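Local coordinates for protein 6-phospho-beta-glucosidase BglT (Thermotoga maritima, PDB 1UP7) that hydrolyses cellobiose 6'-phosphate to glucose 6-phosphate and glucose, using NAD(+) and a manganese ion as cofactors, at residues Arg1-Ala6 and Val29-Val34; Leu23-Asp28 and His302-Leu307. One frame throughout, in Å; residues are numbered along the deposited sequence.

Contact 1 of 2, residues Arg1-Ala6 and Val29-Val34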
ATOM      1  N   ARG A   1       7.946 -39.906  -9.389  1.00 51.81           N
ATOM      2  CA  ARG A   1       8.207 -40.235  -7.954  1.00 51.31           C
ATOM      3  C   ARG A   1       9.696 -40.498  -7.674  1.00 49.29           C
ATOM      4  O   ARG A   1      10.173 -40.278  -6.542  1.00 49.89           O
ATOM      5  CB  ARG A   1       7.376 -41.443  -7.514  1.00 52.59           C
ATOM      6  CG  ARG A   1       6.899 -41.341  -6.067  1.00 55.73           C
ATOM      7  CD  ARG A   1       7.480 -42.395  -5.132  1.00 60.32           C
ATOM      8  NE  ARG A   1       7.415 -41.961  -3.729  1.00 64.14           N
ATOM      9  CZ  ARG A   1       7.400 -42.782  -2.682  1.00 65.66           C
ATOM     10  NH1 ARG A   1       7.454 -44.100  -2.867  1.00 67.09           N
ATOM     11  NH2 ARG A   1       7.342 -42.287  -1.445  1.00 66.07           N
ATOM     12  N   HIS A   2      10.408 -40.998  -8.686  1.00 45.67           N
ATOM     13  CA  HIS A   2      11.873 -41.006  -8.656  1.00 41.99           C
ATOM     14  C   HIS A   2      12.339 -39.542  -8.543  1.00 37.09           C
ATOM     15  O   HIS A   2      11.926 -38.684  -9.358  1.00 38.89           O
ATOM     16  CB  HIS A   2      12.450 -41.687  -9.913  1.00 43.83           C
ATOM     17  CG  HIS A   2      13.811 -41.187 -10.320  1.00 49.23           C
ATOM     18  ND1 HIS A   2      14.969 -41.914 -10.103  1.00 53.33           N
ATOM     19  CD2 HIS A   2      14.195 -40.054 -10.965  1.00 53.65           C
ATOM     20  CE1 HIS A   2      16.006 -41.244 -10.577  1.00 54.45           C
ATOM     21  NE2 HIS A   2      15.565 -40.109 -11.102  1.00 56.05           N
ATOM     22  N   MET A   3      13.205 -39.276  -7.565  1.00 26.12           N
ATOM     23  CA  MET A   3      13.552 -37.918  -7.117  1.00 23.47           C
ATOM     24  C   MET A   3      15.069 -37.699  -7.085  1.00 21.96           C
ATOM     25  O   MET A   3      15.830 -38.504  -6.528  1.00 21.68           O
ATOM     26  CB  MET A   3      12.972 -37.671  -5.724  1.00 23.38           C
ATOM     27  CG  MET A   3      12.813 -36.215  -5.381  1.00 23.88           C
ATOM     28  SD  MET A   3      14.261 -35.545  -4.519  1.00 26.60           S
ATOM     29  CE  MET A   3      13.792 -35.680  -2.775  1.00 25.06           C
ATOM     30  N   ARG A   4      15.505 -36.603  -7.680  1.00 20.91           N
ATOM     31  CA  ARG A   4      16.927 -36.323  -7.778  1.00 20.32           C
ATOM     32  C   ARG A   4      17.274 -34.947  -7.213  1.00 18.86           C
ATOM     33  O   ARG A   4      16.597 -33.971  -7.503  1.00 18.50           O
ATOM     34  CB  ARG A   4      17.388 -36.431  -9.237  1.00 20.42           C
ATOM     35  CG  ARG A   4      18.840 -36.003  -9.397  1.00 22.76           C
ATOM     36  CD  ARG A   4      19.212 -35.543 -10.761  1.00 24.07           C
ATOM     37  NE  ARG A   4      19.658 -36.659 -11.590  1.00 25.48           N
ATOM     38  CZ  ARG A   4      20.310 -36.513 -12.756  1.00 27.57           C
ATOM     39  NH1 ARG A   4      20.592 -35.273 -13.235  1.00 25.52           N
ATOM     40  NH2 ARG A   4      20.664 -37.606 -13.442  1.00 23.20           N
ATOM     41  N   ILE A   5      18.332 -34.889  -6.414  1.00 18.15           N
ATOM     42  CA  ILE A   5      18.853 -33.617  -5.888  1.00 17.47           C
ATOM     43  C   ILE A   5      20.200 -33.278  -6.540  1.00 17.50           C
ATOM     44  O   ILE A   5      21.124 -34.088  -6.498  1.00 17.54           O
ATOM     45  CB  ILE A   5      19.035 -33.679  -4.347  1.00 17.31           C
ATOM     46  CG1 ILE A   5      17.745 -34.079  -3.605  1.00 16.48           C
ATOM     47  CG2 ILE A   5      19.622 -32.368  -3.796  1.00 15.67           C
ATOM     48  CD1 ILE A   5      18.017 -34.343  -2.110  1.00 15.17           C
ATOM     49  N   ALA A   6      20.311 -32.092  -7.135  1.00 17.20           N
ATOM     50  CA  ALA A   6      21.606 -31.618  -7.628  1.00 17.33           C
ATOM     51  C   ALA A   6      22.294 -30.715  -6.604  1.00 17.30           C
ATOM     52  O   ALA A   6      21.647 -29.904  -5.925  1.00 17.43           O
ATOM     53  CB  ALA A   6      21.474 -30.885  -8.987  1.00 16.61           C
ATOM     54  N   VAL A  29      11.526 -39.265   3.346  1.00 21.46           N
ATOM     55  CA  VAL A  29      11.229 -39.009   1.944  1.00 21.22           C
ATOM     56  C   VAL A  29      12.172 -39.802   1.037  1.00 21.23           C
ATOM     57  O   VAL A  29      13.311 -40.105   1.397  1.00 21.17           O
ATOM     58  CB  VAL A  29      11.247 -37.481   1.583  1.00 21.77           C
ATOM     59  CG1 VAL A  29      10.192 -36.715   2.385  1.00 22.15           C
ATOM     60  CG2 VAL A  29      12.632 -36.844   1.787  1.00 21.24           C
ATOM     61  N   ARG A  30      11.685 -40.137  -0.144  1.00 21.03           N
ATOM     62  CA  ARG A  30      12.440 -40.931  -1.079  1.00 21.01           C
ATOM     63  C   ARG A  30      13.460 -40.043  -1.826  1.00 20.67           C
ATOM     64  O   ARG A  30      13.116 -38.997  -2.380  1.00 20.89           O
ATOM     65  CB  ARG A  30      11.460 -41.676  -1.986  1.00 20.95           C
ATOM     66  CG  ARG A  30      11.827 -41.761  -3.440  1.00 23.50           C
ATOM     67  CD  ARG A  30      11.016 -42.804  -4.194  1.00 24.86           C
ATOM     68  NE  ARG A  30      11.763 -43.377  -5.309  1.00 25.90           N
ATOM     69  CZ  ARG A  30      11.596 -44.621  -5.754  1.00 27.40           C
ATOM     70  NH1 ARG A  30      10.710 -45.433  -5.175  1.00 26.34           N
ATOM     71  NH2 ARG A  30      12.323 -45.059  -6.779  1.00 26.99           N
ATOM     72  N   ILE A  31      14.727 -40.435  -1.766  1.00 20.00           N
ATOM     73  CA  ILE A  31      15.772 -39.784  -2.538  1.00 19.27           C
ATOM     74  C   ILE A  31      16.441 -40.860  -3.391  1.00 19.34           C
ATOM     75  O   ILE A  31      17.005 -41.811  -2.860  1.00 19.14           O
ATOM     76  CB  ILE A  31      16.810 -39.081  -1.607  1.00 19.43           C
ATOM     77  CG1 ILE A  31      16.178 -37.932  -0.817  1.00 19.47           C
ATOM     78  CG2 ILE A  31      18.003 -38.517  -2.415  1.00 18.87           C
ATOM     79  CD1 ILE A  31      17.079 -37.419   0.307  1.00 18.76           C
ATOM     80  N   ASP A  32      16.384 -40.724  -4.711  1.00 19.50           N
ATOM     81  CA  ASP A  32      16.965 -41.771  -5.557  1.00 20.08           C
ATOM     82  C   ASP A  32      18.416 -41.504  -5.888  1.00 19.85           C
ATOM     83  O   ASP A  32      19.228 -42.423  -5.916  1.00 19.15           O
ATOM     84  CB  ASP A  32      16.146 -41.991  -6.819  1.00 20.41           C
ATOM     85  CG  ASP A  32      14.745 -42.414  -6.506  1.00 22.28           C
ATOM     86  OD1 ASP A  32      14.528 -43.622  -6.278  1.00 24.72           O
ATOM     87  OD2 ASP A  32      13.797 -41.600  -6.428  1.00 25.49           O
ATOM     88  N   GLU A  33      18.739 -40.237  -6.137  1.00 19.94           N
ATOM     89  CA  GLU A  33      20.116 -39.869  -6.420  1.00 19.90           C
ATOM     90  C   GLU A  33      20.468 -38.436  -6.032  1.00 19.05           C
ATOM     91  O   GLU A  33      19.629 -37.534  -6.036  1.00 18.97           O
ATOM     92  CB  GLU A  33      20.488 -40.171  -7.871  1.00 20.33           C
ATOM     93  CG  GLU A  33      19.502 -39.631  -8.898  1.00 24.30           C
ATOM     94  CD  GLU A  33      19.816 -40.082 -10.325  1.00 26.98           C
ATOM     95  OE1 GLU A  33      19.983 -41.299 -10.525  1.00 27.90           O
ATOM     96  OE2 GLU A  33      19.899 -39.220 -11.242  1.00 28.60           O
ATOM     97  N   VAL A  34      21.723 -38.268  -5.642  1.00 18.45           N
ATOM     98  CA  VAL A  34      22.317 -36.960  -5.457  1.00 18.10           C
ATOM     99  C   VAL A  34      23.449 -36.820  -6.469  1.00 18.02           C
ATOM    100  O   VAL A  34      24.367 -37.642  -6.513  1.00 17.55           O
ATOM    101  CB  VAL A  34      22.773 -36.732  -4.003  1.00 17.58           C
ATOM    102  CG1 VAL A  34      23.347 -35.346  -3.843  1.00 16.04           C
ATOM    103  CG2 VAL A  34      21.559 -36.915  -3.055  1.00 18.10           C
TER
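The guanidinium of Arg4 meets the carboxylate of Glu33 edge-on, the two planes nearly coplanar. Both contacts fall on a single oxygen: Arg4 NE donates to Glu33 OE2 at 2.6 Å, on the anti lone pair, and Arg4 NH2 reaches the same Glu33 OE2 at 2.8 Å, making a side-on salt bridge. The bend of Arg4 at chi3 (-89°) sets NE for this grip, while NH1 is held by the carbonyls of Gly69 and Ala70. Glu33 OE1 lies at the edge of the His2 ring, and Arg30 CD covers one face of the Arg1 guanidinium, offset toward its rim. Parallel beta bridges pair Arg4 with Glu33 and Ile5 with Val34, with Ile5 N bonded to Glu33 O at 3.0 Å; the strands are the neighbouring pair of a beta-alpha-beta unit, connected through helix 15-25, in the Rossmann-type NAD-binding domain. Before the regular ladder begins, a carboxylate stands in for a backbone acceptor: Met3 N donates to Asp32 OD2 at 2.7 Å, on the anti side and 19° out of plane. Arg30 NE approaches that same oxygen on its syn lone pair, almost straight (173°), which anchors the carboxylate. Asp32 N returns a bond to Met3 O at 2.9 Å. On the face carrying Ile5 and Val34, Ile5 CD1 packs against Ile31 CD1 at 4.0 Å.

Contact 2 of 2, residues Leu23-Asp28 and His302-Leu307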
ATOM      1  N   LEU A  23      20.870 -37.894   4.235  1.00 18.64           N
ATOM      2  CA  LEU A  23      20.713 -39.262   4.704  1.00 18.92           C
ATOM      3  C   LEU A  23      19.648 -39.337   5.784  1.00 19.11           C
ATOM      4  O   LEU A  23      18.845 -40.259   5.791  1.00 18.91           O
ATOM      5  CB  LEU A  23      22.038 -39.826   5.243  1.00 18.23           C
ATOM      6  CG  LEU A  23      23.093 -40.297   4.220  1.00 19.45           C
ATOM      7  CD1 LEU A  23      24.481 -40.440   4.887  1.00 17.85           C
ATOM      8  CD2 LEU A  23      22.701 -41.568   3.429  1.00 14.99           C
ATOM      9  N   ASP A  24      19.652 -38.360   6.689  1.00 19.78           N
ATOM     10  CA  ASP A  24      18.727 -38.322   7.820  1.00 20.72           C
ATOM     11  C   ASP A  24      17.267 -38.181   7.385  1.00 20.47           C
ATOM     12  O   ASP A  24      16.394 -38.777   7.986  1.00 21.05           O
ATOM     13  CB  ASP A  24      19.081 -37.177   8.785  1.00 21.45           C
ATOM     14  CG  ASP A  24      20.286 -37.484   9.687  1.00 24.50           C
ATOM     15  OD1 ASP A  24      20.770 -38.651   9.771  1.00 26.89           O
ATOM     16  OD2 ASP A  24      20.840 -36.582  10.367  1.00 28.92           O
ATOM     17  N   ILE A  25      16.999 -37.386   6.354  1.00 20.16           N
ATOM     18  CA  ILE A  25      15.626 -37.232   5.868  1.00 19.91           C
ATOM     19  C   ILE A  25      15.232 -38.359   4.898  1.00 20.44           C
ATOM     20  O   ILE A  25      14.040 -38.542   4.591  1.00 20.70           O
ATOM     21  CB  ILE A  25      15.367 -35.809   5.263  1.00 19.59           C
ATOM     22  CG1 ILE A  25      16.167 -35.579   3.963  1.00 18.91           C
ATOM     23  CG2 ILE A  25      15.652 -34.693   6.321  1.00 17.71           C
ATOM     24  CD1 ILE A  25      15.477 -34.673   2.971  1.00 15.12           C
ATOM     25  N   SER A  26      16.223 -39.147   4.465  1.00 20.49           N
ATOM     26  CA  SER A  26      16.003 -40.200   3.465  1.00 20.55           C
ATOM     27  C   SER A  26      15.134 -41.343   3.978  1.00 20.64           C
ATOM     28  O   SER A  26      14.693 -42.185   3.205  1.00 20.47           O
ATOM     29  CB  SER A  26      17.335 -40.711   2.885  1.00 20.37           C
ATOM     30  OG  SER A  26      17.811 -41.840   3.593  1.00 20.95           O
ATOM     31  N   GLU A  27      14.873 -41.348   5.278  1.00 21.40           N
ATOM     32  CA  GLU A  27      13.923 -42.283   5.889  1.00 22.18           C
ATOM     33  C   GLU A  27      12.483 -41.758   5.851  1.00 22.11           C
ATOM     34  O   GLU A  27      11.538 -42.540   5.965  1.00 22.36           O
ATOM     35  CB  GLU A  27      14.298 -42.544   7.352  1.00 22.84           C
ATOM     36  CG  GLU A  27      15.425 -43.546   7.594  1.00 25.63           C
ATOM     37  CD  GLU A  27      16.375 -43.072   8.698  1.00 29.50           C
ATOM     38  OE1 GLU A  27      17.058 -42.015   8.492  1.00 29.25           O
ATOM     39  OE2 GLU A  27      16.427 -43.750   9.773  1.00 29.15           O
ATOM     40  N   ASP A  28      12.322 -40.438   5.735  1.00 22.26           N
ATOM     41  CA  ASP A  28      10.993 -39.816   5.670  1.00 22.58           C
ATOM     42  C   ASP A  28      10.566 -39.594   4.216  1.00 22.13           C
ATOM     43  O   ASP A  28       9.382 -39.678   3.906  1.00 22.26           O
ATOM     44  CB  ASP A  28      10.965 -38.459   6.415  1.00 23.10           C
ATOM     45  CG  ASP A  28      11.493 -38.541   7.865  1.00 26.05           C
ATOM     46  OD1 ASP A  28      11.134 -39.505   8.595  1.00 29.44           O
ATOM     47  OD2 ASP A  28      12.266 -37.669   8.361  1.00 28.20           O
ATOM     48  N   HIS A 302      16.059 -30.326   6.019  1.00 18.64           N
ATOM     49  CA  HIS A 302      14.768 -30.143   6.659  1.00 19.60           C
ATOM     50  C   HIS A 302      13.810 -29.372   5.736  1.00 18.91           C
ATOM     51  O   HIS A 302      12.642 -29.758   5.597  1.00 18.80           O
ATOM     52  CB  HIS A 302      14.955 -29.452   8.022  1.00 20.24           C
ATOM     53  CG  HIS A 302      15.295 -30.402   9.132  1.00 25.55           C
ATOM     54  ND1 HIS A 302      14.852 -30.227  10.431  1.00 28.69           N
ATOM     55  CD2 HIS A 302      16.014 -31.555   9.134  1.00 26.64           C
ATOM     56  CE1 HIS A 302      15.292 -31.221  11.184  1.00 28.65           C
ATOM     57  NE2 HIS A 302      15.999 -32.038  10.420  1.00 28.81           N
ATOM     58  N   LEU A 303      14.322 -28.325   5.081  1.00 18.33           N
ATOM     59  CA  LEU A 303      13.565 -27.568   4.080  1.00 18.57           C
ATOM     60  C   LEU A 303      13.069 -28.468   2.942  1.00 18.59           C
ATOM     61  O   LEU A 303      11.882 -28.463   2.604  1.00 18.92           O
ATOM     62  CB  LEU A 303      14.369 -26.386   3.525  1.00 17.62           C
ATOM     63  CG  LEU A 303      13.593 -25.592   2.458  1.00 18.97           C
ATOM     64  CD1 LEU A 303      12.268 -24.993   3.028  1.00 16.63           C
ATOM     65  CD2 LEU A 303      14.444 -24.506   1.743  1.00 17.63           C
ATOM     66  N   ILE A 304      13.979 -29.267   2.386  1.00 18.39           N
ATOM     67  CA  ILE A 304      13.653 -30.173   1.288  1.00 18.13           C
ATOM     68  C   ILE A 304      12.628 -31.248   1.725  1.00 18.13           C
ATOM     69  O   ILE A 304      11.679 -31.544   1.020  1.00 18.08           O
ATOM     70  CB  ILE A 304      14.960 -30.796   0.674  1.00 17.72           C
ATOM     71  CG1 ILE A 304      15.665 -29.786  -0.217  1.00 17.69           C
ATOM     72  CG2 ILE A 304      14.661 -32.059  -0.160  1.00 17.43           C
ATOM     73  CD1 ILE A 304      17.105 -30.190  -0.631  1.00 17.63           C
ATOM     74  N   ARG A 305      12.837 -31.811   2.902  1.00 18.34           N
ATOM     75  CA  ARG A 305      11.922 -32.758   3.508  1.00 18.72           C
ATOM     76  C   ARG A 305      10.491 -32.193   3.578  1.00 19.00           C
ATOM     77  O   ARG A 305       9.545 -32.851   3.157  1.00 19.43           O
ATOM     78  CB  ARG A 305      12.447 -33.113   4.902  1.00 18.52           C
ATOM     79  CG  ARG A 305      11.726 -34.217   5.653  1.00 20.23           C
ATOM     80  CD  ARG A 305      11.084 -33.732   6.956  1.00 22.41           C
ATOM     81  NE  ARG A 305      11.988 -33.720   8.091  1.00 23.78           N
ATOM     82  CZ  ARG A 305      12.210 -32.676   8.900  1.00 25.72           C
ATOM     83  NH1 ARG A 305      11.623 -31.491   8.726  1.00 24.83           N
ATOM     84  NH2 ARG A 305      13.051 -32.828   9.904  1.00 28.13           N
ATOM     85  N   ASP A 306      10.333 -30.969   4.077  1.00 19.14           N
ATOM     86  CA  ASP A 306       8.993 -30.402   4.304  1.00 18.72           C
ATOM     87  C   ASP A 306       8.416 -29.812   3.013  1.00 18.68           C
ATOM     88  O   ASP A 306       7.216 -29.624   2.884  1.00 18.81           O
ATOM     89  CB  ASP A 306       8.990 -29.398   5.469  1.00 18.03           C
ATOM     90  CG  ASP A 306       9.501 -30.008   6.751  1.00 18.44           C
ATOM     91  OD1 ASP A 306       9.373 -31.244   6.890  1.00 20.04           O
ATOM     92  OD2 ASP A 306      10.065 -29.367   7.676  1.00 17.36           O
ATOM     93  N   LEU A 307       9.277 -29.559   2.046  1.00 18.63           N
ATOM     94  CA  LEU A 307       8.837 -29.227   0.688  1.00 18.65           C
ATOM     95  C   LEU A 307       8.310 -30.475  -0.014  1.00 19.13           C
ATOM     96  O   LEU A 307       7.455 -30.376  -0.891  1.00 19.41           O
ATOM     97  CB  LEU A 307      10.003 -28.659  -0.106  1.00 17.98           C
ATOM     98  CG  LEU A 307      10.080 -27.232  -0.672  1.00 18.00           C
ATOM     99  CD1 LEU A 307       8.916 -26.325  -0.367  1.00 17.52           C
ATOM    100  CD2 LEU A 307      11.340 -26.610  -0.258  1.00 16.55           C
TER
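Ile25 packs against the aliphatic base of Arg305, with Ile25 CG2 3.8 Å from Arg305 CB and Ile25 CD1 3.9 Å from the same Arg305 CB. Having CG1 between the backbone N and the carbonyl carbon (chi1 67°) leaves CG2 beside the backbone N; CD1, at the end of the other branch, also reaches Ile304 CG2 at 4.2 Å. A second, looser contact is polar: Asp28 OD2 lies at the edge of the Arg305 guanidinium, near its plane, in a long salt bridge of 4.0 Å to Arg305 NE, the carboxylate turned 51° from the guanidinium. The next shell fixes that guanidinium. Arg305 NH1 donates to Asp306 OD1 at 2.9 Å and 163°, on the syn side, while Asp306 OD2 accepts from His315 on strand 313-320. Arg305 NH2 sits 3.0 Å above the His302 ring plane, over its centre, and the ring lies obliquely near Ile25 CG2. On the other segment, Ser26 N and Ser26 OG both donate to Leu23 O from the same face of its plane, tying the backbone at Ser26 to Leu23. Farther out, Ile304 rests on Tyr76 and Ile78 of the parallel sheet. The contact thus joins the NAD-binding domain to helix 296-308 of the C-terminal family region through apolar packing, with Arg305 probably shared electrostatically between a close aspartate on its own helix and a distant one across the interface.

Contacts 1 and 2 have centres 11 Å apart and are linked through one beta-alpha-beta unit: helix 15-25, which carries one side of contact 2, connects the two strands paired in contact 1. They touch directly, Ile31 CD1 lying 4.1 Å from Ile25 CD1 and Val29 CG1 4.0 Å from Arg305 O, so the start of residues 29-34 packs on both partners of contact 2. Neither contact meets the cofactor: the side chains of Ile5 in contact 1 and Ile304 in contact 2 are each about 12 Å from the bound NAD. The side chain of His302 is likewise about 12 Å from that of Asn165, a substrate-binding residue.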